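Local coordinates for protein cytochrome P450 (Novosphingobium aromaticivorans, PDB 3OFT) that binds haem within a cytochrome P450 fold and, in this crystal, also holds a molecule of (2R,5R)-hexane-2,5-diol close by, at residues A[28-33]-A[48-53]; A[70-73]-A[77-80]; A[143-148]-A[238-243]. One frame throughout, in Å; residues are numbered along the deposited sequence.

Contact 1 of 3, residues A[28-33]-A[48-53]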
loop_
_atom_site.group_PDB
_atom_site.type_symbol
_atom_site.label_atom_id
_atom_site.label_comp_id
_atom_site.label_asym_id
_atom_site.label_seq_id
_atom_site.Cartn_x
_atom_site.Cartn_y
_atom_site.Cartn_z
ATOM N N ALA A 28 3.917 -14.551 -9.065
ATOM C CA ALA A 28 4.783 -15.651 -9.462
ATOM C C ALA A 28 6.278 -15.216 -9.369
ATOM O O ALA A 28 7.134 -16.007 -8.949
ATOM C CB ALA A 28 4.436 -16.091 -10.886
ATOM N N ALA A 29 6.590 -13.987 -9.782
ATOM C CA ALA A 29 7.997 -13.491 -9.752
ATOM C C ALA A 29 8.640 -13.554 -8.352
ATOM O O ALA A 29 9.789 -13.971 -8.207
ATOM C CB ALA A 29 8.107 -12.083 -10.347
ATOM N N TRP A 30 7.901 -13.119 -7.334
ATOM C CA TRP A 30 8.339 -13.191 -5.945
ATOM C C TRP A 30 8.352 -14.605 -5.397
ATOM O O TRP A 30 9.278 -14.997 -4.676
ATOM C CB TRP A 30 7.421 -12.304 -5.100
ATOM C CG TRP A 30 7.937 -10.915 -5.086
ATOM C CD1 TRP A 30 7.508 -9.837 -5.846
ATOM C CD2 TRP A 30 9.042 -10.459 -4.319
ATOM N NE1 TRP A 30 8.296 -8.729 -5.557
ATOM C CE2 TRP A 30 9.236 -9.085 -4.621
ATOM C CE3 TRP A 30 9.894 -11.083 -3.387
ATOM C CZ2 TRP A 30 10.240 -8.307 -3.990
ATOM C CZ3 TRP A 30 10.903 -10.317 -2.788
ATOM C CH2 TRP A 30 11.058 -8.950 -3.084
ATOM N N LYS A 31 7.337 -15.382 -5.758
ATOM C CA LYS A 31 7.246 -16.756 -5.269
ATOM C C LYS A 31 8.370 -17.697 -5.722
ATOM O O LYS A 31 8.556 -18.749 -5.106
ATOM C CB LYS A 31 5.865 -17.376 -5.581
ATOM C CG LYS A 31 4.794 -16.869 -4.599
ATOM C CD LYS A 31 3.419 -17.489 -4.845
ATOM C CE LYS A 31 3.376 -18.951 -4.399
ATOM N NZ LYS A 31 2.009 -19.348 -3.872
ATOM N N THR A 32 9.120 -17.317 -6.753
ATOM C CA THR A 32 10.325 -18.071 -7.137
ATOM C C THR A 32 11.264 -18.239 -5.936
ATOM O O THR A 32 11.976 -19.262 -5.833
ATOM C CB THR A 32 11.121 -17.403 -8.252
ATOM O OG1 THR A 32 11.557 -16.100 -7.814
ATOM C CG2 THR A 32 10.275 -17.258 -9.491
ATOM N N LEU A 33 11.244 -17.268 -5.018
ATOM C CA LEU A 33 12.126 -17.318 -3.855
ATOM C C LEU A 33 11.757 -18.392 -2.831
ATOM O O LEU A 33 12.571 -18.740 -1.993
ATOM C CB LEU A 33 12.223 -15.943 -3.144
ATOM C CG LEU A 33 12.957 -14.805 -3.863
ATOM C CD1 LEU A 33 12.936 -13.550 -2.959
ATOM C CD2 LEU A 33 14.404 -15.210 -4.168
ATOM N N HIS A 48 21.896 -6.510 0.345
ATOM C CA HIS A 48 20.873 -6.509 1.412
ATOM C C HIS A 48 20.221 -7.891 1.568
ATOM O O HIS A 48 20.163 -8.669 0.602
ATOM C CB HIS A 48 19.816 -5.416 1.133
ATOM C CG HIS A 48 18.897 -5.732 -0.006
ATOM N ND1 HIS A 48 19.089 -5.249 -1.287
ATOM C CD2 HIS A 48 17.766 -6.466 -0.047
ATOM C CE1 HIS A 48 18.109 -5.687 -2.070
ATOM N NE2 HIS A 48 17.320 -6.458 -1.348
ATOM N N TRP A 49 19.687 -8.169 2.753
ATOM C CA TRP A 49 18.937 -9.384 2.954
ATOM C C TRP A 49 17.546 -9.293 2.357
ATOM O O TRP A 49 16.966 -8.202 2.241
ATOM C CB TRP A 49 18.795 -9.727 4.443
ATOM C CG TRP A 49 20.099 -9.958 5.213
ATOM C CD1 TRP A 49 20.762 -9.047 6.003
ATOM C CD2 TRP A 49 20.850 -11.176 5.282
ATOM N NE1 TRP A 49 21.887 -9.641 6.547
ATOM C CE2 TRP A 49 21.966 -10.936 6.110
ATOM C CE3 TRP A 49 20.698 -12.445 4.703
ATOM C CZ2 TRP A 49 22.900 -11.943 6.425
ATOM C CZ3 TRP A 49 21.648 -13.442 4.991
ATOM C CH2 TRP A 49 22.741 -13.172 5.838
ATOM N N ILE A 50 17.012 -10.447 1.988
ATOM C CA ILE A 50 15.602 -10.554 1.604
ATOM C C ILE A 50 14.977 -11.714 2.397
ATOM O O ILE A 50 15.494 -12.865 2.369
ATOM C CB ILE A 50 15.373 -10.823 0.088
ATOM C CG1 ILE A 50 15.953 -9.720 -0.805
ATOM C CG2 ILE A 50 13.871 -11.029 -0.165
ATOM C CD1 ILE A 50 16.065 -10.076 -2.343
ATOM N N ALA A 51 13.883 -11.441 3.108
ATOM C CA ALA A 51 13.195 -12.519 3.819
ATOM C C ALA A 51 12.379 -13.285 2.771
ATOM O O ALA A 51 11.634 -12.672 2.029
ATOM C CB ALA A 51 12.319 -11.969 4.903
ATOM N N ALA A 52 12.542 -14.613 2.707
ATOM C CA ALA A 52 12.085 -15.391 1.566
ATOM C C ALA A 52 11.254 -16.607 1.966
ATOM O O ALA A 52 11.105 -17.546 1.193
ATOM C CB ALA A 52 13.284 -15.801 0.688
ATOM N N ARG A 53 10.735 -16.586 3.179
ATOM C CA ARG A 53 9.796 -17.626 3.630
ATOM C C ARG A 53 8.872 -16.981 4.619
ATOM O O ARG A 53 9.277 -16.079 5.384
ATOM C CB ARG A 53 10.548 -18.773 4.317
ATOM C CG ARG A 53 9.684 -20.030 4.606
ATOM C CD ARG A 53 10.144 -20.636 5.942
ATOM N NE ARG A 53 11.520 -21.008 5.792
ATOM C CZ ARG A 53 12.465 -20.983 6.716
ATOM N NH1 ARG A 53 12.254 -20.609 7.968
ATOM N NH2 ARG A 53 13.655 -21.354 6.340
#

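Contact 2 of 3, residues A[70-73]-A[77-80]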
loop_
_atom_site.group_PDB
_atom_site.type_symbol
_atom_site.label_atom_id
_atom_site.label_comp_id
_atom_site.label_asym_id
_atom_site.label_seq_id
_atom_site.Cartn_x
_atom_site.Cartn_y
_atom_site.Cartn_z
ATOM N N GLN A 70 13.897 3.221 10.258
ATOM C CA GLN A 70 14.453 4.506 9.877
ATOM C C GLN A 70 14.850 4.623 8.423
ATOM O O GLN A 70 14.678 5.682 7.810
ATOM C CB GLN A 70 15.724 4.774 10.680
ATOM C CG GLN A 70 15.895 6.171 10.968
ATOM C CD GLN A 70 15.454 6.412 12.370
ATOM O OE1 GLN A 70 14.317 6.057 12.757
ATOM N NE2 GLN A 70 16.359 6.974 13.178
ATOM N N CYS A 71 15.420 3.550 7.881
ATOM C CA CYS A 71 16.034 3.594 6.531
ATOM C C CYS A 71 15.030 3.902 5.376
ATOM O O CYS A 71 15.404 4.507 4.362
ATOM C CB CYS A 71 16.796 2.284 6.262
ATOM S SG CYS A 71 15.745 0.755 6.125
ATOM N N LEU A 72 13.779 3.469 5.535
ATOM C CA LEU A 72 12.693 3.602 4.526
ATOM C C LEU A 72 12.861 2.696 3.304
ATOM O O LEU A 72 11.911 2.041 2.885
ATOM C CB LEU A 72 12.440 5.055 4.066
ATOM C CG LEU A 72 11.270 5.340 3.089
ATOM C CD1 LEU A 72 9.950 5.016 3.788
ATOM C CD2 LEU A 72 11.236 6.797 2.624
ATOM N N ALA A 73 14.059 2.694 2.725
ATOM C CA ALA A 73 14.265 1.994 1.479
ATOM C C ALA A 73 15.694 1.578 1.326
ATOM O O ALA A 73 16.615 2.148 1.985
ATOM C CB ALA A 73 13.839 2.846 0.285
ATOM N N GLY A 77 19.589 7.609 0.616
ATOM C CA GLY A 77 19.106 8.974 0.656
ATOM C C GLY A 77 17.596 9.195 0.679
ATOM O O GLY A 77 17.154 10.304 0.981
ATOM N N LEU A 78 16.813 8.163 0.374
ATOM C CA LEU A 78 15.387 8.310 0.193
ATOM C C LEU A 78 14.758 8.613 1.563
ATOM O O LEU A 78 14.019 9.592 1.712
ATOM C CB LEU A 78 14.781 7.024 -0.363
ATOM C CG LEU A 78 13.551 7.086 -1.260
ATOM C CD1 LEU A 78 13.247 5.683 -1.815
ATOM C CD2 LEU A 78 12.319 7.642 -0.606
ATOM N N GLY A 79 15.057 7.767 2.545
ATOM C CA GLY A 79 14.548 7.975 3.912
ATOM C C GLY A 79 15.001 9.259 4.541
ATOM O O GLY A 79 14.256 9.914 5.288
ATOM N N LYS A 80 16.243 9.623 4.252
ATOM C CA LYS A 80 16.819 10.830 4.827
ATOM C C LYS A 80 16.033 12.036 4.352
ATOM O O LYS A 80 15.854 13.002 5.102
ATOM C CB LYS A 80 18.298 10.955 4.422
ATOM C CG LYS A 80 18.982 12.210 4.934
ATOM C CD LYS A 80 20.463 11.932 5.156
ATOM C CE LYS A 80 20.949 12.665 6.406
ATOM N NZ LYS A 80 21.356 14.046 6.068
HETATM O O HOH W 1 16.935 5.375 2.100
#

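Contact 3 of 3, residues A[143-148]-A[238-243]. With HEM (protoporphyrin IX containing Fe), chain D.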
loop_
_atom_site.group_PDB
_atom_site.type_symbol
_atom_site.label_atom_id
_atom_site.label_comp_id
_atom_site.label_asym_id
_atom_site.label_seq_id
_atom_site.Cartn_x
_atom_site.Cartn_y
_atom_site.Cartn_z
ATOM N N ILE A 143 -6.721 7.270 -10.267
ATOM C CA ILE A 143 -7.490 8.497 -10.137
ATOM C C ILE A 143 -8.224 8.471 -8.795
ATOM O O ILE A 143 -8.261 9.464 -8.063
ATOM C CB ILE A 143 -8.507 8.633 -11.306
ATOM C CG1 ILE A 143 -7.791 8.680 -12.661
ATOM C CG2 ILE A 143 -9.466 9.840 -11.132
ATOM C CD1 ILE A 143 -6.880 9.898 -12.834
ATOM N N LEU A 144 -8.809 7.320 -8.474
ATOM C CA LEU A 144 -9.646 7.229 -7.282
ATOM C C LEU A 144 -8.967 7.655 -5.960
ATOM O O LEU A 144 -9.587 8.388 -5.177
ATOM C CB LEU A 144 -10.266 5.843 -7.145
ATOM C CG LEU A 144 -11.298 5.732 -6.001
ATOM C CD1 LEU A 144 -12.612 6.405 -6.383
ATOM C CD2 LEU A 144 -11.550 4.282 -5.626
ATOM N N PRO A 145 -7.731 7.178 -5.681
ATOM C CA PRO A 145 -7.150 7.492 -4.363
ATOM C C PRO A 145 -6.936 8.989 -4.146
ATOM O O PRO A 145 -7.135 9.468 -3.036
ATOM C CB PRO A 145 -5.798 6.750 -4.383
ATOM C CG PRO A 145 -6.027 5.601 -5.374
ATOM C CD PRO A 145 -6.858 6.260 -6.442
ATOM N N LEU A 146 -6.544 9.722 -5.186
ATOM C CA LEU A 146 -6.416 11.175 -5.029
ATOM C C LEU A 146 -7.769 11.829 -4.815
ATOM O O LEU A 146 -7.869 12.681 -3.943
ATOM C CB LEU A 146 -5.674 11.835 -6.195
ATOM C CG LEU A 146 -5.460 13.354 -5.975
ATOM C CD1 LEU A 146 -4.508 13.652 -4.777
ATOM C CD2 LEU A 146 -4.930 14.036 -7.253
ATOM N N ASN A 147 -8.797 11.454 -5.592
ATOM C CA ASN A 147 -10.159 11.936 -5.315
ATOM C C ASN A 147 -10.614 11.650 -3.903
ATOM O O ASN A 147 -11.245 12.495 -3.242
ATOM C CB ASN A 147 -11.211 11.389 -6.307
ATOM C CG ASN A 147 -11.026 11.927 -7.713
ATOM O OD1 ASN A 147 -10.138 12.749 -7.954
ATOM N ND2 ASN A 147 -11.846 11.433 -8.663
ATOM N N ILE A 148 -10.327 10.448 -3.417
ATOM C CA ILE A 148 -10.675 10.136 -2.035
ATOM C C ILE A 148 -9.910 11.039 -1.056
ATOM O O ILE A 148 -10.486 11.563 -0.098
ATOM C CB ILE A 148 -10.486 8.630 -1.743
ATOM C CG1 ILE A 148 -11.543 7.812 -2.504
ATOM C CG2 ILE A 148 -10.466 8.359 -0.258
ATOM C CD1 ILE A 148 -11.276 6.331 -2.447
ATOM N N THR A 238 -0.636 2.521 -2.799
ATOM C CA THR A 238 -1.111 1.242 -2.201
ATOM C C THR A 238 -2.572 0.968 -2.592
ATOM O O THR A 238 -2.921 -0.157 -2.986
ATOM C CB THR A 238 -1.061 1.305 -0.668
ATOM O OG1 THR A 238 -1.681 2.534 -0.255
ATOM C CG2 THR A 238 0.398 1.242 -0.154
ATOM N N VAL A 239 -3.411 2.005 -2.500
ATOM C CA VAL A 239 -4.833 1.866 -2.813
ATOM C C VAL A 239 -5.010 1.680 -4.327
ATOM O O VAL A 239 -5.760 0.811 -4.750
ATOM C CB VAL A 239 -5.685 3.012 -2.257
ATOM C CG1 VAL A 239 -7.160 2.915 -2.739
ATOM C CG2 VAL A 239 -5.670 2.942 -0.694
ATOM N N ALA A 240 -4.248 2.423 -5.126
ATOM C CA ALA A 240 -4.298 2.219 -6.544
ATOM C C ALA A 240 -3.961 0.755 -6.902
ATOM O O ALA A 240 -4.624 0.143 -7.763
ATOM C CB ALA A 240 -3.350 3.216 -7.253
ATOM N N ALA A 241 -2.933 0.206 -6.262
ATOM C CA ALA A 241 -2.467 -1.144 -6.582
ATOM C C ALA A 241 -3.524 -2.174 -6.205
ATOM O O ALA A 241 -3.836 -3.062 -6.994
ATOM C CB ALA A 241 -1.162 -1.467 -5.863
ATOM N N MET A 242 -4.091 -2.020 -5.020
ATOM C CA MET A 242 -5.071 -2.985 -4.521
ATOM C C MET A 242 -6.352 -2.952 -5.378
ATOM O O MET A 242 -6.896 -4.015 -5.714
ATOM C CB MET A 242 -5.396 -2.729 -3.042
ATOM C CG MET A 242 -6.347 -3.833 -2.409
ATOM S SD MET A 242 -5.792 -5.550 -2.574
ATOM C CE MET A 242 -4.436 -5.542 -1.359
ATOM N N ILE A 243 -6.817 -1.745 -5.708
ATOM C CA ILE A 243 -8.040 -1.601 -6.511
ATOM C C ILE A 243 -7.814 -2.234 -7.876
ATOM O O ILE A 243 -8.699 -2.931 -8.390
ATOM C CB ILE A 243 -8.534 -0.108 -6.635
ATOM C CG1 ILE A 243 -9.058 0.439 -5.291
ATOM C CG2 ILE A 243 -9.605 0.105 -7.745
ATOM C CD1 ILE A 243 -10.091 -0.386 -4.602
HETATM C CHA HEM D . 1.721 1.582 7.137
HETATM C CHB HEM D . -0.014 -1.151 3.500
HETATM C CHC HEM D . -3.535 2.075 2.793
HETATM C CHD HEM D . -1.226 5.198 5.625
HETATM C C1A HEM D . 1.497 0.541 6.255
HETATM C C2A HEM D . 2.237 -0.698 6.247
HETATM C C3A HEM D . 1.783 -1.468 5.264
HETATM C C4A HEM D . 0.737 -0.719 4.566
HETATM C CMA HEM D . 2.354 -2.863 4.904
HETATM C CAA HEM D . 3.348 -1.094 7.263
HETATM C CBA HEM D . 4.643 -0.465 6.800
HETATM C CGA HEM D . 5.825 -0.879 7.664
HETATM O O1A HEM D . 6.942 -0.309 7.455
HETATM O O2A HEM D . 5.724 -1.764 8.570
HETATM C C1B HEM D . -1.142 -0.529 2.983
HETATM C C2B HEM D . -2.021 -1.068 1.978
HETATM C C3B HEM D . -2.997 -0.156 1.798
HETATM C C4B HEM D . -2.743 0.964 2.683
HETATM C CMB HEM D . -1.821 -2.434 1.296
HETATM C CAB HEM D . -4.200 -0.127 0.851
HETATM C CBB HEM D . -4.451 -1.089 -0.057
HETATM C C1C HEM D . -3.272 3.225 3.476
HETATM C C2C HEM D . -4.113 4.413 3.555
HETATM C C3C HEM D . -3.424 5.293 4.335
HETATM C C4C HEM D . -2.226 4.654 4.828
HETATM C CMC HEM D . -5.480 4.592 2.821
HETATM C CAC HEM D . -3.795 6.717 4.817
HETATM C CBC HEM D . -4.539 7.547 4.093
HETATM C C1D HEM D . -0.266 4.523 6.305
HETATM C C2D HEM D . 0.596 5.128 7.310
HETATM C C3D HEM D . 1.471 3.989 7.800
HETATM C C4D HEM D . 1.113 2.824 7.040
HETATM C CMD HEM D . 0.573 6.612 7.820
HETATM C CAD HEM D . 2.557 4.138 8.905
HETATM C CBD HEM D . 1.944 3.532 10.180
HETATM C CGD HEM D . 3.077 3.504 11.212
HETATM O O1D HEM D . 4.271 3.617 10.868
HETATM O O2D HEM D . 2.813 3.310 12.403
HETATM N NA HEM D . 0.563 0.488 5.218
HETATM N NB HEM D . -1.652 0.680 3.409
HETATM N NC HEM D . -2.168 3.395 4.296
HETATM N ND HEM D . 0.081 3.185 6.159
HETATM FE FE HEM D . -0.839 1.910 4.825
HETATM O O HOH W 2 0.612 2.873 3.186
#

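Contact 1 of 3, residues A[28-33]-A[48-53]
Leu-33 and Ile-50 meet where the N-terminal helix 26-31 of this cytochrome P450, with the 3-10 turn that follows it, packs against strand 48-51 of its mixed beta sheet. The packed part of the contact is small; its side-chain contacts are apolar, and no hydrogen bond crosses between the two segments. Its centre is the CG2 methyl of Ile-50. That branch lies anti to the backbone N while the longer arm, starting at CG1, takes the place beside the N (chi1 -60°), which leaves the short methyl facing Leu-33 and Trp-30. Leu-33 reaches the methyl with one branch, CD1 standing 3.9 Å from Ile-50 CG2, and the two side chains run across one another. Trp-30 comes to the same methyl with its benzene ring: CZ3 is 4.0 Å from Ile-50 CG2, which lies near the plane of the indole, so the methyl meets the ring at its edge and not over a face. Tyr-26 and Phe-14 are among the residues that meet this indole. Farther along the chain, just past the strand, Ala-52 packs on the root of Leu-33, CB to CB at 4.0 Å, and here the two backbones are nearest, with 5.8 Å between the CA atoms of Leu-33 and Ala-52.

The solvent side is looser. Ala-28 and Thr-32 are exposed, and Lys-31, which takes no part, forms a salt bridge with Glu-322. Thr-32 folds its hydroxyl back onto the preceding turn: OG1 donates to Ala-29 O at 2.8 Å, meeting the carbonyl at a C=O...OG1 angle of 150° from a position tilted 30° out of its plane.

Contact 2 of 3, residues A[70-73]-A[77-80]
Leu-72 and Leu-78 lead the apolar part of this contact, between the loop that follows strand 67-68 and the first turn of the short helix 78-82, probably the B' region of the P450 fold. Leu-72 carries its CG anti to the backbone N (chi1 -176°), which takes CD2 to Leu-78. The side chains cross at about a right angle and meet through one methyl each, Leu-72 CD2 lying 3.5 Å from Leu-78 CD2. The other branch of Leu-78 goes to the neighbouring residue, with CD1 3.6 Å from Ala-73 CB, which leaves its forked end spread over two loop residues.

Packing against main chain comes second. Gly-79 has no side chain, and its bare CA lets the loop close in: it is 3.6 Å from Leu-72 CB and equally near Cys-71 O.

The polar contacts all involve backbone atoms. Cys-71 O takes a weak bond from Ala-73 N (2.8 Å), closing a classic gamma turn whose central residue, Leu-72, has a positive phi of 71°. One water accepts from Gly-79 N at 3.1 Å and lies 2.9 Å from Cys-71 O, to which it can donate.

Leu-72 also touches the bound (2R,5R)-hexane-2,5-diol. Methyl and CA contacts thus pack a pocket-lining leucine on the helix, while the water links the neighbouring main chains.

Contact 3 of 3, residues A[143-148]-A[238-243]
Val-239 packs on one side against Pro-145 and on the other against the haem, placing this contact between helix 144-152 and helix 221-252, the long central helix of the P450 fold. Starting at its root, Val-239 CB is 4.1 Å from Pro-145 CG. The two side chains slide past each other in opposite directions, and the CG1 branch, set anti to the backbone N (chi1 174°), comes to 3.9 Å from the same CG. CG2 goes to the porphyrin edge, 3.7 Å from the haem vinyl carbon CAB, with the methyl CMC a little farther off. Pro-145 CG is the common point on the other helix: it also sits 3.7 Å from Ala-240 N and 4.0 Å from Ala-240 CB.

The long helix is kinked here, where the amides of 238 and 239 lack bonds to the preceding turn. Thr-238 lies over a pyrrole ring, CB 3.5 Å from haem C3B, while its hydroxyl bonds to Gly-234 O. A water is bound to the iron at 2.4 Å as one of its ligands. With hydrocarbon on both sides of Val-239, the contact joins helices and porphyrin rim mainly through apolar packing; no hydrogen bond crosses between the two helical segments.

How the contacts relate
The three contacts follow one another along the chain without overlap, contact 1 closing before contact 2 opens and contact 2 before contact 3. Their centres are well separated, about 21 Å between contacts 1 and 2, about 24 Å between 2 and 3, and about 26 Å between 1 and 3, and none touches another. Contact 1 includes strand 48-51, and contact 2 follows strand 67-68, one of the two outermost strands of the same mixed sheet. Contact 3 belongs instead to the helical part, on helices 144-152 and 221-252. The diol relates the last two: Leu-72 of contact 2 and Thr-238 of contact 3 both line its pocket, whereas contact 1 stands farther back.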